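Local coordinates for hypothetical protein Atu2299 (Agrobacterium tumefaciens, PDB 2HLY), which is of unknown function but belongs to the DUF2026 family, which is grouped with the papain-like (clan CA) cysteine peptidases and probably shares their general fold, at residues A[170-173]-A[179-182]; A[44-49]-A[99-104]; A[35-40]-A[160-165]. All blocks are in the same frame, centred on the assembly; numbering follows the deposited sequence. Where two conformers were deposited one is given.

Contact 1: residues A[170-173]-A[179-182]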
ATOM      1  N   ALA A 170      -7.493  -9.664  -6.656  1.00  9.72           N
ATOM      2  CA  ALA A 170      -7.728 -10.800  -5.753  1.00 10.43           C
ATOM      3  C   ALA A 170      -7.600 -12.130  -6.479  1.00 10.38           C
ATOM      4  O   ALA A 170      -7.234 -13.147  -5.891  1.00 11.34           O
ATOM      5  CB  ALA A 170      -9.085 -10.683  -5.088  1.00 10.38           C
ATOM      6  N   ASN A 171      -7.912 -12.128  -7.763  1.00 10.39           N
ATOM      7  CA  ASN A 171      -7.853 -13.367  -8.531  1.00 12.39           C
ATOM      8  C   ASN A 171      -6.474 -13.684  -9.116  1.00 12.24           C
ATOM      9  O   ASN A 171      -6.164 -14.859  -9.381  1.00 13.49           O
ATOM     10  CB  ASN A 171      -8.969 -13.368  -9.555  1.00 12.81           C
ATOM     11  CG  ASN A 171     -10.292 -13.741  -8.920  1.00 16.67           C
ATOM     12  OD1 ASN A 171     -10.478 -14.874  -8.488  1.00 19.99           O
ATOM     13  ND2 ASN A 171     -11.197 -12.788  -8.822  1.00 18.32           N
ATOM     14  N   TRP A 172      -5.645 -12.654  -9.276  1.00 11.74           N
ATOM     15  CA  TRP A 172      -4.262 -12.791  -9.750  1.00 11.92           C
ATOM     16  C   TRP A 172      -3.357 -13.303  -8.616  1.00 11.48           C
ATOM     17  O   TRP A 172      -2.538 -14.210  -8.814  1.00 11.74           O
ATOM     18  CB  TRP A 172      -3.734 -11.438 -10.214  1.00 12.08           C
ATOM     19  CG  TRP A 172      -2.624 -11.499 -11.249  1.00 12.76           C
ATOM     20  CD1 TRP A 172      -1.831 -12.577 -11.581  1.00 14.21           C
ATOM     21  CD2 TRP A 172      -2.187 -10.408 -12.055  1.00 12.71           C
ATOM     22  NE1 TRP A 172      -0.945 -12.212 -12.591  1.00 13.58           N
ATOM     23  CE2 TRP A 172      -1.132 -10.885 -12.881  1.00 13.32           C
ATOM     24  CE3 TRP A 172      -2.591  -9.066 -12.171  1.00 13.33           C
ATOM     25  CZ2 TRP A 172      -0.490 -10.067 -13.820  1.00 13.30           C
ATOM     26  CZ3 TRP A 172      -1.946  -8.248 -13.093  1.00 14.27           C
ATOM     27  CH2 TRP A 172      -0.895  -8.755 -13.904  1.00 14.14           C
ATOM     28  N   PHE A 173      -3.490 -12.691  -7.439  1.00 10.57           N
ATOM     29  CA  PHE A 173      -2.671 -13.067  -6.289  1.00 10.93           C
ATOM     30  C   PHE A 173      -2.864 -14.528  -5.891  1.00 11.42           C
ATOM     31  O   PHE A 173      -3.993 -14.989  -5.794  1.00 11.35           O
ATOM     32  CB  PHE A 173      -2.987 -12.168  -5.085  1.00 10.73           C
ATOM     33  CG  PHE A 173      -2.309 -12.622  -3.820  1.00 10.64           C
ATOM     34  CD1 PHE A 173      -0.946 -12.368  -3.621  1.00  9.91           C
ATOM     35  CD2 PHE A 173      -3.002 -13.366  -2.867  1.00 10.76           C
ATOM     36  CE1 PHE A 173      -0.313 -12.806  -2.465  1.00  9.16           C
ATOM     37  CE2 PHE A 173      -2.376 -13.823  -1.713  1.00  9.20           C
ATOM     38  CZ  PHE A 173      -1.019 -13.542  -1.506  1.00  8.99           C
ATOM     39  N   GLN A 179       1.652 -20.498  -8.627  1.00 20.49           N
ATOM     40  CA  GLN A 179       2.552 -20.265  -9.714  1.00 19.76           C
ATOM     41  C   GLN A 179       1.520 -19.224 -10.226  1.00 19.38           C
ATOM     42  O   GLN A 179       0.355 -19.579 -10.412  1.00 20.11           O
ATOM     43  CB  GLN A 179       2.650 -21.437 -10.688  1.00 20.56           C
ATOM     44  CG  GLN A 179       3.810 -22.357 -10.373  1.00 22.39           C
ATOM     45  N   MET A 180       1.888 -17.941 -10.299  1.00 17.88           N
ATOM     46  CA  MET A 180       0.978 -16.871 -10.762  1.00 16.90           C
ATOM     47  C   MET A 180       1.117 -16.597 -12.257  1.00 17.15           C
ATOM     48  O   MET A 180       2.202 -16.761 -12.827  1.00 16.95           O
ATOM     49  CB  MET A 180       1.236 -15.570  -9.991  1.00 16.75           C
ATOM     50  CG  MET A 180       0.657 -15.570  -8.592  1.00 16.73           C
ATOM     51  SD  MET A 180       1.294 -14.243  -7.538  1.00 15.32           S
ATOM     52  CE  MET A 180       0.789 -12.773  -8.434  1.00 15.28           C
ATOM     53  N   ALA A 181       0.032 -16.170 -12.901  1.00 16.84           N
ATOM     54  CA  ALA A 181       0.104 -15.775 -14.309  1.00 17.16           C
ATOM     55  C   ALA A 181       1.089 -14.628 -14.513  1.00 17.14           C
ATOM     56  O   ALA A 181       1.089 -13.665 -13.754  1.00 16.84           O
ATOM     57  CB  ALA A 181      -1.273 -15.363 -14.826  1.00 17.47           C
ATOM     58  N   ALA A 182       1.933 -14.745 -15.533  1.00 17.54           N
ATOM     59  CA  ALA A 182       2.890 -13.697 -15.881  1.00 18.22           C
ATOM     60  C   ALA A 182       2.191 -12.459 -16.425  1.00 18.25           C
ATOM     61  O   ALA A 182       2.708 -11.338 -16.332  1.00 18.03           O
ATOM     62  CB  ALA A 182       3.883 -14.221 -16.905  1.00 18.71           C
TER
HETATM   63  O   HOH W   1      -2.252 -15.945 -10.773  1.00 19.37           O

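Contact 2: residues A[44-49]-A[99-104]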
ATOM      1  N   PHE A  44      -8.393  -5.742   0.539  1.00  9.40           N
ATOM      2  CA  PHE A  44      -9.307  -6.699  -0.097  1.00  9.74           C
ATOM      3  C   PHE A  44      -8.643  -8.064  -0.239  1.00  9.95           C
ATOM      4  O   PHE A  44      -9.238  -9.106   0.067  1.00  9.80           O
ATOM      5  CB  PHE A  44      -9.752  -6.167  -1.455  1.00  9.55           C
ATOM      6  CG  PHE A  44     -10.789  -7.027  -2.136  1.00  9.23           C
ATOM      7  CD1 PHE A  44     -11.986  -7.358  -1.492  1.00 12.94           C
ATOM      8  CD2 PHE A  44     -10.576  -7.478  -3.437  1.00 10.22           C
ATOM      9  CE1 PHE A  44     -12.947  -8.164  -2.142  1.00 11.48           C
ATOM     10  CE2 PHE A  44     -11.528  -8.275  -4.081  1.00 10.83           C
ATOM     11  CZ  PHE A  44     -12.702  -8.611  -3.436  1.00 10.92           C
ATOM     12  N   ILE A  45      -7.395  -8.061  -0.694  1.00  9.82           N
ATOM     13  CA  ILE A  45      -6.659  -9.302  -0.838  1.00  9.89           C
ATOM     14  C   ILE A  45      -6.490  -9.983   0.532  1.00 10.25           C
ATOM     15  O   ILE A  45      -6.662 -11.202   0.664  1.00 10.88           O
ATOM     16  CB  ILE A  45      -5.298  -9.050  -1.520  1.00 10.39           C
ATOM     17  CG1 ILE A  45      -5.536  -8.673  -2.985  1.00 10.82           C
ATOM     18  CG2 ILE A  45      -4.370 -10.268  -1.347  1.00 11.88           C
ATOM     19  CD1 ILE A  45      -4.280  -8.112  -3.734  1.00 10.48           C
ATOM     20  N   LEU A  46      -6.187  -9.202   1.568  1.00  9.84           N
ATOM     21  CA  LEU A  46      -6.068  -9.790   2.899  1.00 10.39           C
ATOM     22  C   LEU A  46      -7.381 -10.403   3.382  1.00 10.74           C
ATOM     23  O   LEU A  46      -7.386 -11.495   3.949  1.00 10.61           O
ATOM     24  CB  LEU A  46      -5.569  -8.761   3.908  1.00 10.28           C
ATOM     25  CG  LEU A  46      -4.132  -8.297   3.692  1.00 10.42           C
ATOM     26  CD1 LEU A  46      -3.838  -7.170   4.676  1.00 11.02           C
ATOM     27  CD2 LEU A  46      -3.143  -9.454   3.867  1.00 11.49           C
ATOM     28  N   GLN A  47      -8.478  -9.681   3.179  1.00 10.58           N
ATOM     29  CA  GLN A  47      -9.799 -10.195   3.536  1.00 11.36           C
ATOM     30  C   GLN A  47     -10.082 -11.516   2.818  1.00 12.25           C
ATOM     31  O   GLN A  47     -10.515 -12.493   3.437  1.00 12.97           O
ATOM     32  CB  GLN A  47     -10.861  -9.183   3.159  1.00 11.95           C
ATOM     33  CG  GLN A  47     -10.878  -7.988   4.082  1.00 12.69           C
ATOM     34  CD  GLN A  47     -11.648  -6.830   3.484  1.00 18.16           C
ATOM     35  OE1 GLN A  47     -12.429  -7.001   2.534  1.00 20.53           O
ATOM     36  NE2 GLN A  47     -11.431  -5.643   4.026  1.00 18.08           N
ATOM     37  N   GLN A  48      -9.820 -11.539   1.514  1.00 11.66           N
ATOM     38  CA  GLN A  48     -10.206 -12.672   0.660  1.00 12.08           C
ATOM     39  C   GLN A  48      -9.305 -13.891   0.797  1.00 12.16           C
ATOM     40  O   GLN A  48      -9.789 -15.029   0.722  1.00 13.07           O
ATOM     41  CB  GLN A  48     -10.280 -12.231  -0.813  1.00 11.86           C
ATOM     42  CG  GLN A  48     -11.431 -11.294  -1.122  1.00 12.57           C
ATOM     43  CD  GLN A  48     -12.772 -11.978  -0.947  1.00 12.70           C
ATOM     44  OE1 GLN A  48     -12.943 -13.126  -1.347  1.00 14.55           O
ATOM     45  NE2 GLN A  48     -13.723 -11.283  -0.319  1.00 16.49           N
ATOM     46  N   HIS A  49      -8.004 -13.663   0.987  1.00 11.24           N
ATOM     47  CA  HIS A  49      -7.018 -14.756   1.050  1.00 11.13           C
ATOM     48  C   HIS A  49      -6.533 -15.156   2.439  1.00 12.28           C
ATOM     49  O   HIS A  49      -6.058 -16.290   2.616  1.00 12.84           O
ATOM     50  CB  HIS A  49      -5.806 -14.410   0.195  1.00 11.17           C
ATOM     51  CG  HIS A  49      -6.082 -14.453  -1.269  1.00 11.01           C
ATOM     52  ND1 HIS A  49      -5.811 -15.561  -2.041  1.00 11.54           N
ATOM     53  CD2 HIS A  49      -6.617 -13.529  -2.101  1.00  9.23           C
ATOM     54  CE1 HIS A  49      -6.136 -15.303  -3.297  1.00 12.16           C
ATOM     55  NE2 HIS A  49      -6.634 -14.080  -3.357  1.00 10.58           N
ATOM     56  N   ILE A  99       0.306  -2.371   7.785  1.00  8.46           N
ATOM     57  CA  ILE A  99       0.904  -2.786   6.537  1.00  9.69           C
ATOM     58  C   ILE A  99       0.762  -1.658   5.522  1.00  9.14           C
ATOM     59  O   ILE A  99      -0.335  -1.132   5.315  1.00  9.62           O
ATOM     60  CB  ILE A  99       0.256  -4.080   5.995  1.00 10.18           C
ATOM     61  CG1 ILE A  99       0.265  -5.156   7.096  1.00 10.59           C
ATOM     62  CG2 ILE A  99       1.050  -4.577   4.790  1.00 10.42           C
ATOM     63  CD1 ILE A  99      -0.459  -6.436   6.768  1.00 13.14           C
ATOM     64  N   ASP A 100       1.880  -1.284   4.907  1.00  8.61           N
ATOM     65  CA  ASP A 100       1.827  -0.273   3.856  1.00  8.99           C
ATOM     66  C   ASP A 100       2.319  -0.937   2.581  1.00  8.55           C
ATOM     67  O   ASP A 100       3.527  -1.054   2.352  1.00  8.72           O
ATOM     68  CB  ASP A 100       2.671   0.956   4.224  1.00  9.86           C
ATOM     69  CG  ASP A 100       2.405   2.128   3.314  1.00 10.96           C
ATOM     70  OD1 ASP A 100       2.022   1.895   2.140  1.00  9.54           O
ATOM     71  OD2 ASP A 100       2.553   3.286   3.782  1.00 10.55           O
ATOM     72  N   PHE A 101       1.379  -1.390   1.758  1.00  8.82           N
ATOM     73  CA  PHE A 101       1.760  -2.086   0.523  1.00  8.26           C
ATOM     74  C   PHE A 101       2.423  -1.173  -0.507  1.00  8.21           C
ATOM     75  O   PHE A 101       2.969  -1.679  -1.484  1.00  8.82           O
ATOM     76  CB  PHE A 101       0.549  -2.778  -0.112  1.00  9.18           C
ATOM     77  CG  PHE A 101       0.049  -3.935   0.678  1.00  9.60           C
ATOM     78  CD1 PHE A 101       0.748  -5.130   0.672  1.00  9.06           C
ATOM     79  CD2 PHE A 101      -1.144  -3.846   1.398  1.00 10.26           C
ATOM     80  CE1 PHE A 101       0.277  -6.227   1.416  1.00 10.13           C
ATOM     81  CE2 PHE A 101      -1.616  -4.945   2.134  1.00  9.97           C
ATOM     82  CZ  PHE A 101      -0.912  -6.136   2.120  1.00  9.56           C
ATOM     83  N   MET A 102       2.357   0.149  -0.302  1.00  7.59           N
ATOM     84  CA  MET A 102       2.994   1.085  -1.219  1.00  8.91           C
ATOM     85  C   MET A 102       4.493   1.208  -0.953  1.00  8.08           C
ATOM     86  O   MET A 102       5.205   1.798  -1.755  1.00  8.48           O
ATOM     87  CB  MET A 102       2.352   2.481  -1.116  1.00  9.47           C
ATOM     88  CG  MET A 102       2.780   3.416  -2.233  1.00 10.87           C
ATOM     89  SD  MET A 102       1.862   4.946  -2.075  1.00 11.99           S
ATOM     90  CE  MET A 102       2.853   6.039  -3.126  1.00 14.64           C
ATOM     91  N   ALA A 103       4.968   0.684   0.183  1.00  8.03           N
ATOM     92  CA  ALA A 103       6.333   0.993   0.608  1.00  7.99           C
ATOM     93  C   ALA A 103       7.411   0.750  -0.466  1.00  8.85           C
ATOM     94  O   ALA A 103       8.356   1.555  -0.579  1.00  9.47           O
ATOM     95  CB  ALA A 103       6.685   0.286   1.940  1.00  8.05           C
ATOM     96  N   PRO A 104       7.312  -0.356  -1.243  1.00  9.55           N
ATOM     97  CA  PRO A 104       8.343  -0.548  -2.297  1.00 11.16           C
ATOM     98  C   PRO A 104       8.407   0.585  -3.338  1.00 12.71           C
ATOM     99  O   PRO A 104       9.422   0.707  -4.046  1.00 14.67           O
ATOM    100  CB  PRO A 104       7.949  -1.895  -2.939  1.00 11.13           C
ATOM    101  CG  PRO A 104       7.183  -2.619  -1.830  1.00 10.80           C
ATOM    102  CD  PRO A 104       6.381  -1.503  -1.184  1.00  9.75           C
TER

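Contact 3: residues A[35-40]-A[160-165]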
ATOM      1  N   SER A  35      -1.656   5.496  -3.034  1.00 10.12           N
ATOM      2  CA  SER A  35      -1.765   4.891  -1.691  1.00  9.98           C
ATOM      3  C   SER A  35      -3.184   4.387  -1.442  1.00  9.80           C
ATOM      4  O   SER A  35      -3.373   3.391  -0.739  1.00  9.51           O
ATOM      5  CB  SER A  35      -1.340   5.873  -0.585  1.00 11.31           C
ATOM      6  OG  SER A  35      -2.366   6.814  -0.323  1.00 12.87           O
ATOM      7  N   MET A  36      -4.176   5.080  -2.012  1.00 10.63           N
ATOM      8  CA  MET A  36      -5.563   4.648  -1.884  1.00 11.42           C
ATOM      9  C   MET A  36      -5.793   3.292  -2.534  1.00 10.67           C
ATOM     10  O   MET A  36      -6.532   2.467  -1.995  1.00 10.89           O
ATOM     11  CB  MET A  36      -6.504   5.716  -2.466  1.00 12.03           C
ATOM     12  CG  MET A  36      -6.459   6.999  -1.649  1.00 13.34           C
ATOM     13  SD  MET A  36      -7.279   8.369  -2.501  1.00 16.26           S
ATOM     14  CE  MET A  36      -8.999   7.829  -2.442  1.00 16.65           C
ATOM     15  N   TYR A  37      -5.161   3.058  -3.689  1.00 10.29           N
ATOM     16  CA  TYR A  37      -5.261   1.755  -4.349  1.00 10.66           C
ATOM     17  C   TYR A  37      -4.478   0.685  -3.611  1.00  9.54           C
ATOM     18  O   TYR A  37      -4.969  -0.427  -3.430  1.00 10.02           O
ATOM     19  CB  TYR A  37      -4.761   1.832  -5.791  1.00 11.83           C
ATOM     20  CG  TYR A  37      -5.742   2.465  -6.747  1.00 13.67           C
ATOM     21  CD1 TYR A  37      -6.759   1.707  -7.324  1.00 15.81           C
ATOM     22  CD2 TYR A  37      -5.650   3.812  -7.084  1.00 14.99           C
ATOM     23  CE1 TYR A  37      -7.657   2.274  -8.224  1.00 17.83           C
ATOM     24  CE2 TYR A  37      -6.551   4.390  -7.974  1.00 16.33           C
ATOM     25  CZ  TYR A  37      -7.549   3.612  -8.537  1.00 16.82           C
ATOM     26  OH  TYR A  37      -8.456   4.167  -9.434  1.00 19.85           O
ATOM     27  N   PHE A  38      -3.245   0.987  -3.218  1.00  9.07           N
ATOM     28  CA  PHE A  38      -2.464  -0.001  -2.484  1.00  9.23           C
ATOM     29  C   PHE A  38      -3.171  -0.426  -1.220  1.00  9.21           C
ATOM     30  O   PHE A  38      -3.203  -1.601  -0.897  1.00 10.47           O
ATOM     31  CB  PHE A  38      -1.047   0.518  -2.167  1.00  9.15           C
ATOM     32  CG  PHE A  38      -0.106   0.424  -3.341  1.00  9.59           C
ATOM     33  CD1 PHE A  38       0.342  -0.816  -3.785  1.00  9.97           C
ATOM     34  CD2 PHE A  38       0.325   1.568  -3.999  1.00 10.55           C
ATOM     35  CE1 PHE A  38       1.199  -0.917  -4.884  1.00 11.29           C
ATOM     36  CE2 PHE A  38       1.189   1.483  -5.098  1.00 11.05           C
ATOM     37  CZ  PHE A  38       1.621   0.235  -5.539  1.00 10.12           C
ATOM     38  N   SER A  39      -3.798   0.517  -0.530  0.50  9.16           N
ATOM     39  CA  SER A  39      -4.409   0.196   0.762  0.50  8.87           C
ATOM     40  C   SER A  39      -5.746  -0.512   0.653  0.50  9.10           C
ATOM     41  O   SER A  39      -6.020  -1.460   1.400  0.50  9.60           O
ATOM     42  CB  SER A  39      -4.529   1.449   1.607  0.50  8.97           C
ATOM     43  OG  SER A  39      -3.230   1.930   1.887  0.50  7.21           O
ATOM     44  N   THR A  40      -6.588  -0.061  -0.270  1.00  9.30           N
ATOM     45  CA  THR A  40      -7.885  -0.751  -0.465  1.00  9.94           C
ATOM     46  C   THR A  40      -7.740  -2.107  -1.161  1.00  9.90           C
ATOM     47  O   THR A  40      -8.365  -3.096  -0.733  1.00 10.62           O
ATOM     48  CB  THR A  40      -8.913   0.111  -1.186  1.00  9.77           C
ATOM     49  OG1 THR A  40      -8.407   0.480  -2.464  1.00 10.20           O
ATOM     50  CG2 THR A  40      -9.234   1.374  -0.371  1.00 11.61           C
ATOM     51  N   ALA A 160     -17.156   1.936 -11.604  1.00 23.63           N
ATOM     52  CA  ALA A 160     -17.221   0.475 -11.719  1.00 22.30           C
ATOM     53  C   ALA A 160     -15.866  -0.168 -12.007  1.00 21.30           C
ATOM     54  O   ALA A 160     -15.605  -1.300 -11.566  1.00 20.55           O
ATOM     55  CB  ALA A 160     -18.239   0.073 -12.786  1.00 22.79           C
ATOM     56  N   MET A 161     -15.013   0.547 -12.741  1.00 20.59           N
ATOM     57  CA  MET A 161     -13.681   0.053 -13.113  1.00 20.35           C
ATOM     58  C   MET A 161     -12.808  -0.289 -11.896  1.00 18.72           C
ATOM     59  O   MET A 161     -12.015  -1.226 -11.946  1.00 19.02           O
ATOM     60  CB  MET A 161     -12.974   1.057 -14.039  1.00 22.35           C
ATOM     61  CG  MET A 161     -11.452   0.954 -14.075  1.00 26.07           C
ATOM     62  SD  MET A 161     -10.691   2.143 -12.932  1.00 36.33           S
ATOM     63  CE  MET A 161      -9.409   1.182 -12.155  1.00 30.18           C
ATOM     64  N   ILE A 162     -12.958   0.475 -10.814  1.00 16.79           N
ATOM     65  CA  ILE A 162     -12.172   0.242  -9.603  1.00 15.16           C
ATOM     66  C   ILE A 162     -12.475  -1.128  -8.986  1.00 14.16           C
ATOM     67  O   ILE A 162     -11.553  -1.917  -8.714  1.00 13.86           O
ATOM     68  CB  ILE A 162     -12.373   1.372  -8.568  1.00 14.89           C
ATOM     69  CG1 ILE A 162     -11.898   2.703  -9.177  1.00 16.18           C
ATOM     70  CG2 ILE A 162     -11.620   1.045  -7.279  1.00 16.16           C
ATOM     71  CD1 ILE A 162     -12.079   3.930  -8.291  1.00 15.86           C
ATOM     72  N   GLY A 163     -13.757  -1.419  -8.788  1.00 13.81           N
ATOM     73  CA  GLY A 163     -14.170  -2.738  -8.285  1.00 13.50           C
ATOM     74  C   GLY A 163     -13.741  -3.854  -9.226  1.00 13.70           C
ATOM     75  O   GLY A 163     -13.323  -4.930  -8.787  1.00 13.84           O
ATOM     76  N   ASP A 164     -13.819  -3.596 -10.533  1.00 13.70           N
ATOM     77  CA  ASP A 164     -13.361  -4.581 -11.515  1.00 14.26           C
ATOM     78  C   ASP A 164     -11.875  -4.876 -11.328  1.00 14.04           C
ATOM     79  O   ASP A 164     -11.474  -6.042 -11.355  1.00 13.31           O
ATOM     80  CB  ASP A 164     -13.593  -4.089 -12.936  1.00 14.90           C
ATOM     81  CG  ASP A 164     -15.055  -4.107 -13.340  1.00 17.35           C
ATOM     82  OD1 ASP A 164     -15.892  -4.662 -12.585  1.00 20.46           O
ATOM     83  OD2 ASP A 164     -15.346  -3.565 -14.440  1.00 19.49           O
ATOM     84  N   MET A 165     -11.073  -3.824 -11.126  1.00 14.07           N
ATOM     85  CA  MET A 165      -9.629  -4.006 -10.950  1.00 15.76           C
ATOM     86  C   MET A 165      -9.339  -4.750  -9.646  1.00 13.17           C
ATOM     87  O   MET A 165      -8.430  -5.572  -9.598  1.00 12.06           O
ATOM     88  CB  MET A 165      -8.866  -2.672 -10.983  1.00 15.55           C
ATOM     89  CG  MET A 165      -8.723  -2.046 -12.362  1.00 17.98           C
ATOM     90  SD  MET A 165      -7.157  -1.123 -12.600  1.00 26.05           S
ATOM     91  CE  MET A 165      -6.635  -0.804 -10.924  1.00 22.71           C
TER

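Contact 1: residues A[170-173]-A[179-182]
M180 lays its side chain along the carbonyl oxygen of W172, where helix 160-172 ends and the chain begins to turn back. Its CB stays at the margin of the contact. M180 CG, the next atom out, comes within 3.5 Å of W172 O, and SD passes the same oxygen at longer range. The chain then bends at the last torsion (chi3 61°), which turns the methyl CE back toward the helix end; M180 CE lies 3.6 Å from W172 O and 4.1 Å from F173 CA. M180 CE also reaches W172 CD1 at 4.1 Å, in an oblique approach that is neither over a face nor at an edge, and the two side chains cross at about a right angle. The M180 side chain also rests on R15 and V19 of helix 10-24.

The polar part of the contact belongs to W172 and A181. The indole nitrogen W172 NE1 donates to A181 O over 2.8 Å. The bond is nearly straight (170°), with the acceptor almost exactly in the ring plane, while the donor stands tilted out of the carbonyl plane. A water completes the link, donating to W172 O at 2.6 Å and accepting from A181 N at 3.1 Å. A181 thus uses both its backbone N-H and its C=O toward W172. The nearly straight, in-plane bond to a main-chain acceptor favours this rotation of the indole, and the helix's last carbonyl is satisfied through solvent, with methionine carbons packed alongside.

Contact 2: residues A[44-49]-A[99-104]
With chi1 near -67° in L46 and -69° in F101, each CG stands anti to its own carbonyl carbon, and the two side chains meet from opposite directions between helix 31-50 and the turn D100-A103. The layering is that of a helix packed on an antiparallel sheet, consistent with the papain-like fold expected for the clan. The branch CD1 of L46 does most of the touching. It comes to the edge of the F101 ring, near the ring plane: L46 CD1 lies 4.0 Å from F101 CZ and about as far from CE2, while CG of the leucine stands slightly farther from CZ. L46 CD1 also meets I99 CD1 tip to tip at 4.0 Å, so that one leucine branch fills the angle between an aliphatic and an aromatic neighbour. All three residues are buried, and the contact between them is wholly apolar.

Helix 10-24 packs on the same cluster: I16 packs on F101, and Y13 touches I99 and meets the F101 ring. The hydroxyl of Y13 is also hydrogen-bonded to D100 O. D100 OD2 pairs with H89 NE2 of the adjacent strand, which is consistent with the His-Asp/Asn pairing of clan CA peptidases, although no catalytic role is established here.

Behind the apolar contact D100 to A103 form a type I turn, closed by A103 N to D100 O at 3.1 Å. An Asx turn overlaps it, in which M102 N donates to D100 OD1 at 3.0 Å. The F101 ring is also covered within its own segment: the I99 methyl CG2 lies over its centre, 3.6 Å above the plane.

Contact 3: residues A[35-40]-A[160-165]
One residue before Y37, the side chain that reaches I162, the carbonyl oxygen of M36 is held by two donors of T40. The hydroxyl T40 OG1 gives the shorter bond, 2.8 Å to M36 O, and the backbone T40 N adds the helical bond at 3.1 Å; chi1 of 59° folds the hydroxyl back along the helix.

Across the contact the chemistry is apolar except for one phenol oxygen. Y37 extends toward helix 160-172 and crosses I162 at about a right angle, Y37 OH lying 3.7 Å from I162 CG1 and 3.8 Å from I162 CD1. M161 bends at chi2 and chi3 so that M161 CE comes within 4.1 Å of Y37 OH. On the ring itself, Y37 CE1 meets M165 CE at 4.2 Å, an oblique approach. F41 and W156 pack their rings against Y37, and L24 of helix 10-24 touches both Y37 and M165.

The axes of segments 35-40 and 160-165 come within 12.0 Å, with a signed crossing angle of -46°, a wide spacing spanned largely by the tyrosine. The arrangement is helix-helix packing within the helical part of the chain, probably that of a papain-like fold.

Contacts 2 and 3 are buried and share helix 31-50, which supplies residues 44-49 to contact 2 and residues 35-40 to contact 3; they touch where M102 and F101 pack on F38. Contact 1 lies nearer the surface, at the far end of helix 160-172, and is linked to contact 2 by a probable hydrogen bond from H49 NE2 to A170 O and by F173 packing on I45. Contacts 1 and 3 use the same helix without touching. Chemistry follows place: the two inner contacts rely on aliphatic, aromatic and methionine packing, whereas the peripheral one combines such packing with a direct bond and a water bridge.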